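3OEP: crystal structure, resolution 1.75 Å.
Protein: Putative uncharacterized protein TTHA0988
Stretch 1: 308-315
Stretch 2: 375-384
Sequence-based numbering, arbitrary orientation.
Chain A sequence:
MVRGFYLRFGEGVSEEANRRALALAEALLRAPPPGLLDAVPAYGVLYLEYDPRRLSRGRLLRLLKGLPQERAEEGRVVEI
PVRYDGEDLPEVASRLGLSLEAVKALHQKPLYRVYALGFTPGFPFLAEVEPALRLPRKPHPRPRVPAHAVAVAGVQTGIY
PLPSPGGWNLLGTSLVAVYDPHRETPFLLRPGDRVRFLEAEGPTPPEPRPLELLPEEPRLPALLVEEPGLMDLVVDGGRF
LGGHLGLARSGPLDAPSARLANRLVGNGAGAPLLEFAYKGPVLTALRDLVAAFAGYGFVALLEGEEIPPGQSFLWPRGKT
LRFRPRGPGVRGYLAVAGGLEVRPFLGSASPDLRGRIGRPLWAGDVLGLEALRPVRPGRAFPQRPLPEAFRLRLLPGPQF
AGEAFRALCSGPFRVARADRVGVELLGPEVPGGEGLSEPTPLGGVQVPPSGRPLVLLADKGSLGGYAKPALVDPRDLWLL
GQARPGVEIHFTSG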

ATOM      1  N   PRO A 308      14.515 -26.088   8.966  1.00 21.15           N
ATOM      2  CA  PRO A 308      13.099 -25.724   8.911  1.00 21.31           C
ATOM      3  C   PRO A 308      12.846 -24.377   9.574  1.00 20.45           C
ATOM      4  O   PRO A 308      13.660 -23.931  10.388  1.00 19.21           O
ATOM      5  CB  PRO A 308      12.405 -26.857   9.675  1.00 24.36           C
ATOM      6  CG  PRO A 308      13.442 -27.435  10.551  1.00 25.87           C
ATOM      7  CD  PRO A 308      14.758 -27.232   9.865  1.00 23.65           C
ATOM      8  N   PRO A 309      11.733 -23.716   9.217  1.00 19.21           N
ATOM      9  CA  PRO A 309      11.477 -22.396   9.778  1.00 19.08           C
ATOM     10  C   PRO A 309      11.234 -22.451  11.281  1.00 19.56           C
ATOM     11  O   PRO A 309      10.775 -23.473  11.804  1.00 22.13           O
ATOM     12  CB  PRO A 309      10.225 -21.919   9.021  1.00 19.20           C
ATOM     13  CG  PRO A 309       9.562 -23.156   8.542  1.00 21.17           C
ATOM     14  CD  PRO A 309      10.647 -24.171   8.328  1.00 20.27           C
ATOM     15  N   GLY A 310      11.571 -21.358  11.957  1.00 17.79           N
ATOM     16  CA  GLY A 310      11.371 -21.217  13.387  1.00 18.12           C
ATOM     17  C   GLY A 310      12.625 -21.408  14.215  1.00 18.81           C
ATOM     18  O   GLY A 310      12.538 -21.675  15.410  1.00 19.98           O
ATOM     19  N   GLN A 311      13.797 -21.273  13.601  1.00 19.28           N
ATOM     20  CA  GLN A 311      15.033 -21.403  14.358  1.00 19.56           C
ATOM     21  C   GLN A 311      16.150 -20.523  13.828  1.00 18.37           C
ATOM     22  O   GLN A 311      16.118 -20.070  12.672  1.00 16.07           O
ATOM     23  CB  GLN A 311      15.480 -22.872  14.407  1.00 20.60           C
ATOM     24  CG  GLN A 311      15.904 -23.455  13.071  1.00 22.98           C
ATOM     25  CD  GLN A 311      16.052 -24.970  13.118  1.00 27.71           C
ATOM     26  OE1 GLN A 311      15.068 -25.704  13.042  1.00 33.62           O
ATOM     27  NE2 GLN A 311      17.285 -25.440  13.242  1.00 26.67           N
ATOM     28  N   SER A 312      17.126 -20.278  14.701  1.00 17.94           N
ATOM     29  CA  SER A 312      18.310 -19.510  14.351  1.00 18.09           C
ATOM     30  C   SER A 312      19.494 -20.444  14.153  1.00 17.03           C
ATOM     31  O   SER A 312      19.509 -21.576  14.653  1.00 19.70           O
ATOM     32  CB  SER A 312      18.629 -18.457  15.414  1.00 17.38           C
ATOM     33  OG  SER A 312      19.171 -19.039  16.581  1.00 19.89           O
ATOM     34  N   PHE A 313      20.490 -19.952  13.429  1.00 15.75           N
ATOM     35  CA  PHE A 313      21.618 -20.772  13.026  1.00 16.29           C
ATOM     36  C   PHE A 313      22.842 -19.906  12.787  1.00 17.05           C
ATOM     37  O   PHE A 313      22.727 -18.695  12.582  1.00 16.22           O
ATOM     38  CB  PHE A 313      21.263 -21.565  11.757  1.00 17.63           C
ATOM     39  CG  PHE A 313      20.784 -20.710  10.611  1.00 14.65           C
ATOM     40  CD1 PHE A 313      19.440 -20.377  10.489  1.00 15.69           C
ATOM     41  CD2 PHE A 313      21.673 -20.256   9.645  1.00 16.70           C
ATOM     42  CE1 PHE A 313      18.995 -19.595   9.432  1.00 17.84           C
ATOM     43  CE2 PHE A 313      21.231 -19.470   8.582  1.00 19.29           C
ATOM     44  CZ  PHE A 313      19.891 -19.142   8.479  1.00 16.36           C
ATOM     45  N   LEU A 314      24.012 -20.538  12.823  1.00 17.07           N
ATOM     46  CA  LEU A 314      25.257 -19.864  12.485  1.00 19.07           C
ATOM     47  C   LEU A 314      25.416 -19.927  10.968  1.00 17.58           C
ATOM     48  O   LEU A 314      25.258 -20.980  10.353  1.00 17.78           O
ATOM     49  CB  LEU A 314      26.445 -20.516  13.206  1.00 21.32           C
ATOM     50  CG  LEU A 314      27.806 -19.791  13.219  1.00 26.27           C
ATOM     51  CD1 LEU A 314      28.472 -19.840  11.862  1.00 33.36           C
ATOM     52  CD2 LEU A 314      27.705 -18.346  13.705  1.00 29.77           C
ATOM     53  N   TRP A 315      25.706 -18.776  10.378  1.00 16.21           N
ATOM     54  CA  TRP A 315      25.873 -18.640   8.945  1.00 15.92           C
ATOM     55  C   TRP A 315      27.299 -18.126   8.717  1.00 14.62           C
ATOM     56  O   TRP A 315      27.566 -16.934   8.853  1.00 15.68           O
ATOM     57  CB  TRP A 315      24.804 -17.686   8.425  1.00 15.41           C
ATOM     58  CG  TRP A 315      24.775 -17.457   6.942  1.00 11.42           C
ATOM     59  CD1 TRP A 315      25.470 -18.130   5.973  1.00 14.57           C
ATOM     60  CD2 TRP A 315      23.959 -16.499   6.257  1.00 13.26           C
ATOM     61  NE1 TRP A 315      25.158 -17.622   4.729  1.00 12.63           N
ATOM     62  CE2 TRP A 315      24.236 -16.620   4.877  1.00 13.70           C
ATOM     63  CE3 TRP A 315      23.045 -15.527   6.680  1.00 15.19           C
ATOM     64  CZ2 TRP A 315      23.615 -15.818   3.917  1.00 14.84           C
ATOM     65  CZ3 TRP A 315      22.435 -14.723   5.719  1.00 15.18           C
ATOM     66  CH2 TRP A 315      22.726 -14.874   4.360  1.00 15.60           C
TER
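Stretch 2, residues 375-384: VRPGRAFPQR

Stretch 2 has no regular helix or strand of its own, yet it is largely extended, apart from a turn of the backbone at Gly378, and lies against residues 309 to 314 of stretch 1, which include most of the strand 311-315, the two end-to-end directions lying 173° apart and so almost exactly antiparallel. The closest register is Gln311 with Ala380, whose CA atoms stand 4.2 Å apart in a single beta bridge. On one side of this pair Gly310 faces Phe381; on the other, Ser312 faces Gly378, with CA atoms 5.0 Å apart. Two nearly straight hydrogen bonds frame the bridge: Phe381 N donates to Gly310 O at 3.0 Å, and Ser312 N to Arg379 O at 2.9 Å. The same carbonyls receive CA-H...O contacts, Ala380 CA lying 3.3 Å from Gly310 O and Gln311 CA 3.2 Å from Arg379 O. Beyond them, Gly378 N reaches Ser312 O at 3.2 Å in a weak, bent bond.

Both glycines have positive phi, a conformation that would jam a CB against the preceding carbonyl. At Gly310 a CB would also point toward stretch 2 and come 3.0 Å from Phe381 O, a clash, so the missing side chain leaves room for that carbonyl.

Ser312, buried and pointing toward stretch 2, suits its place because a small hydroxyl can serve the backbone: its OG accepts a hydrogen bond from Arg379 N at 3.0 Å. A water 2.5 Å from Ser312 OG donates to Arg376 O at 2.7 Å, extending the link. Pro377, which has no amide hydrogen to offer, contributes its ring instead, with Pro377 CB 3.6 Å from Leu314 N and Pro377 CG 4.3 Å from Leu314 CB. At the other end Gln383 points toward stretch 1, its NE2 3.5 Å from Pro309 CB; its amide is hydrogen-bonded elsewhere in the structure, leaving packing as its role here. Ala380 CB meets Gln311 CB at 3.9 Å, while the ends of Gln311, Arg379 and Phe381 lead away.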

ATOM      1  N   VAL A 375      24.383 -12.656  19.406  1.00 18.63           N
ATOM      2  CA  VAL A 375      23.617 -13.607  20.204  1.00 20.13           C
ATOM      3  C   VAL A 375      24.013 -15.018  19.792  1.00 19.82           C
ATOM      4  O   VAL A 375      24.510 -15.225  18.681  1.00 18.07           O
ATOM      5  CB  VAL A 375      22.101 -13.426  20.006  1.00 22.22           C
ATOM      6  CG1 VAL A 375      21.672 -12.032  20.450  1.00 25.62           C
ATOM      7  CG2 VAL A 375      21.708 -13.683  18.557  1.00 20.60           C
ATOM      8  N   ARG A 376      23.791 -15.981  20.682  1.00 18.97           N
ATOM      9  CA  ARG A 376      24.070 -17.384  20.382  1.00 19.26           C
ATOM     10  C   ARG A 376      23.101 -17.923  19.334  1.00 19.90           C
ATOM     11  O   ARG A 376      21.911 -17.619  19.385  1.00 19.96           O
ATOM     12  CB  ARG A 376      23.921 -18.250  21.632  1.00 20.36           C
ATOM     13  CG  ARG A 376      24.937 -17.994  22.707  1.00 21.09           C
ATOM     14  CD  ARG A 376      24.546 -18.728  23.965  1.00 18.42           C
ATOM     15  NE  ARG A 376      25.545 -18.593  25.021  1.00 22.39           N
ATOM     16  CZ  ARG A 376      25.704 -17.512  25.781  1.00 23.26           C
ATOM     17  NH1 ARG A 376      24.937 -16.438  25.609  1.00 25.34           N
ATOM     18  NH2 ARG A 376      26.650 -17.499  26.707  1.00 21.80           N
ATOM     19  N   PRO A 377      23.600 -18.761  18.412  1.00 19.76           N
ATOM     20  CA  PRO A 377      22.722 -19.455  17.474  1.00 19.40           C
ATOM     21  C   PRO A 377      22.006 -20.628  18.139  1.00 22.17           C
ATOM     22  O   PRO A 377      22.301 -20.970  19.289  1.00 24.64           O
ATOM     23  CB  PRO A 377      23.695 -19.969  16.412  1.00 19.97           C
ATOM     24  CG  PRO A 377      24.935 -20.251  17.172  1.00 22.13           C
ATOM     25  CD  PRO A 377      25.004 -19.185  18.250  1.00 19.04           C
ATOM     26  N   GLY A 378      21.068 -21.230  17.415  1.00 22.41           N
ATOM     27  CA  GLY A 378      20.409 -22.451  17.859  1.00 23.40           C
ATOM     28  C   GLY A 378      19.166 -22.265  18.704  1.00 24.87           C
ATOM     29  O   GLY A 378      18.725 -23.213  19.355  1.00 26.95           O
ATOM     30  N   ARG A 379      18.599 -21.058  18.718  1.00 24.61           N
ATOM     31  CA  ARG A 379      17.307 -20.842  19.364  1.00 25.43           C
ATOM     32  C   ARG A 379      16.221 -21.401  18.461  1.00 24.86           C
ATOM     33  O   ARG A 379      16.381 -21.440  17.244  1.00 23.41           O
ATOM     34  CB  ARG A 379      17.021 -19.363  19.601  1.00 27.68           C
ATOM     35  CG  ARG A 379      17.885 -18.686  20.647  1.00 34.96           C
ATOM     36  CD  ARG A 379      17.071 -17.676  21.463  1.00 43.02           C
ATOM     37  NE  ARG A 379      17.877 -16.530  21.891  1.00 49.82           N
ATOM     38  CZ  ARG A 379      17.665 -15.255  21.549  1.00 52.33           C
ATOM     39  NH1 ARG A 379      16.647 -14.902  20.769  1.00 55.76           N
ATOM     40  NH2 ARG A 379      18.480 -14.312  22.009  1.00 54.40           N
ATOM     41  N   ALA A 380      15.116 -21.834  19.060  1.00 25.44           N
ATOM     42  CA  ALA A 380      13.965 -22.282  18.285  1.00 25.91           C
ATOM     43  C   ALA A 380      12.682 -21.994  19.044  1.00 27.57           C
ATOM     44  O   ALA A 380      12.638 -22.111  20.269  1.00 27.74           O
ATOM     45  CB  ALA A 380      14.074 -23.766  17.960  1.00 26.73           C
ATOM     46  N   PHE A 381      11.646 -21.609  18.303  1.00 26.94           N
ATOM     47  CA  PHE A 381      10.314 -21.378  18.861  1.00 27.92           C
ATOM     48  C   PHE A 381       9.306 -22.040  17.925  1.00 26.44           C
ATOM     49  O   PHE A 381       9.483 -22.002  16.708  1.00 22.86           O
ATOM     50  CB  PHE A 381      10.041 -19.878  18.982  1.00 29.28           C
ATOM     51  CG  PHE A 381       8.807 -19.543  19.774  1.00 35.56           C
ATOM     52  CD1 PHE A 381       8.865 -19.411  21.158  1.00 42.02           C
ATOM     53  CD2 PHE A 381       7.583 -19.364  19.138  1.00 40.86           C
ATOM     54  CE1 PHE A 381       7.722 -19.104  21.895  1.00 45.13           C
ATOM     55  CE2 PHE A 381       6.438 -19.059  19.863  1.00 41.06           C
ATOM     56  CZ  PHE A 381       6.508 -18.928  21.246  1.00 43.99           C
ATOM     57  N   PRO A 382       8.246 -22.654  18.480  1.00 26.61           N
ATOM     58  CA  PRO A 382       7.309 -23.344  17.602  1.00 26.81           C
ATOM     59  C   PRO A 382       6.505 -22.371  16.748  1.00 25.89           C
ATOM     60  O   PRO A 382       6.074 -21.327  17.238  1.00 27.43           O
ATOM     61  CB  PRO A 382       6.390 -24.080  18.586  1.00 27.98           C
ATOM     62  CG  PRO A 382       6.424 -23.226  19.812  1.00 30.37           C
ATOM     63  CD  PRO A 382       7.852 -22.777  19.897  1.00 30.22           C
ATOM     64  N   GLN A 383       6.323 -22.698  15.477  1.00 25.24           N
ATOM     65  CA  GLN A 383       5.429 -21.924  14.631  1.00 24.72           C
ATOM     66  C   GLN A 383       4.049 -22.538  14.681  1.00 28.02           C
ATOM     67  O   GLN A 383       3.910 -23.761  14.719  1.00 30.92           O
ATOM     68  CB  GLN A 383       5.903 -21.923  13.185  1.00 24.10           C
ATOM     69  CG  GLN A 383       7.284 -21.383  12.996  1.00 23.66           C
ATOM     70  CD  GLN A 383       7.502 -20.890  11.581  1.00 23.21           C
ATOM     71  OE1 GLN A 383       8.016 -19.795  11.374  1.00 23.76           O
ATOM     72  NE2 GLN A 383       7.085 -21.687  10.602  1.00 20.71           N
ATOM     73  N   ARG A 384       3.030 -21.688  14.657  1.00 31.23           N
ATOM     74  CA  ARG A 384       1.665 -22.156  14.475  1.00 33.20           C
ATOM     75  C   ARG A 384       1.580 -22.905  13.141  1.00 32.65           C
ATOM     76  O   ARG A 384       2.233 -22.516  12.167  1.00 29.09           O
ATOM     77  CB  ARG A 384       0.682 -20.978  14.506  1.00 33.97           C
ATOM     78  CG  ARG A 384       0.856 -19.973  13.382  1.00 37.02           C
ATOM     79  CD  ARG A 384       0.009 -18.712  13.579  1.00 41.88           C
ATOM     80  NE  ARG A 384       0.485 -17.859  14.667  1.00 46.44           N
ATOM     81  CZ  ARG A 384       0.123 -16.588  14.853  1.00 46.87           C
ATOM     82  NH1 ARG A 384      -0.723 -15.988  14.021  1.00 46.94           N
ATOM     83  NH2 ARG A 384       0.619 -15.903  15.879  1.00 46.01           N
TER
HETATM   84  O   HOH W   1      19.746 -16.921  17.878  1.00 17.17           O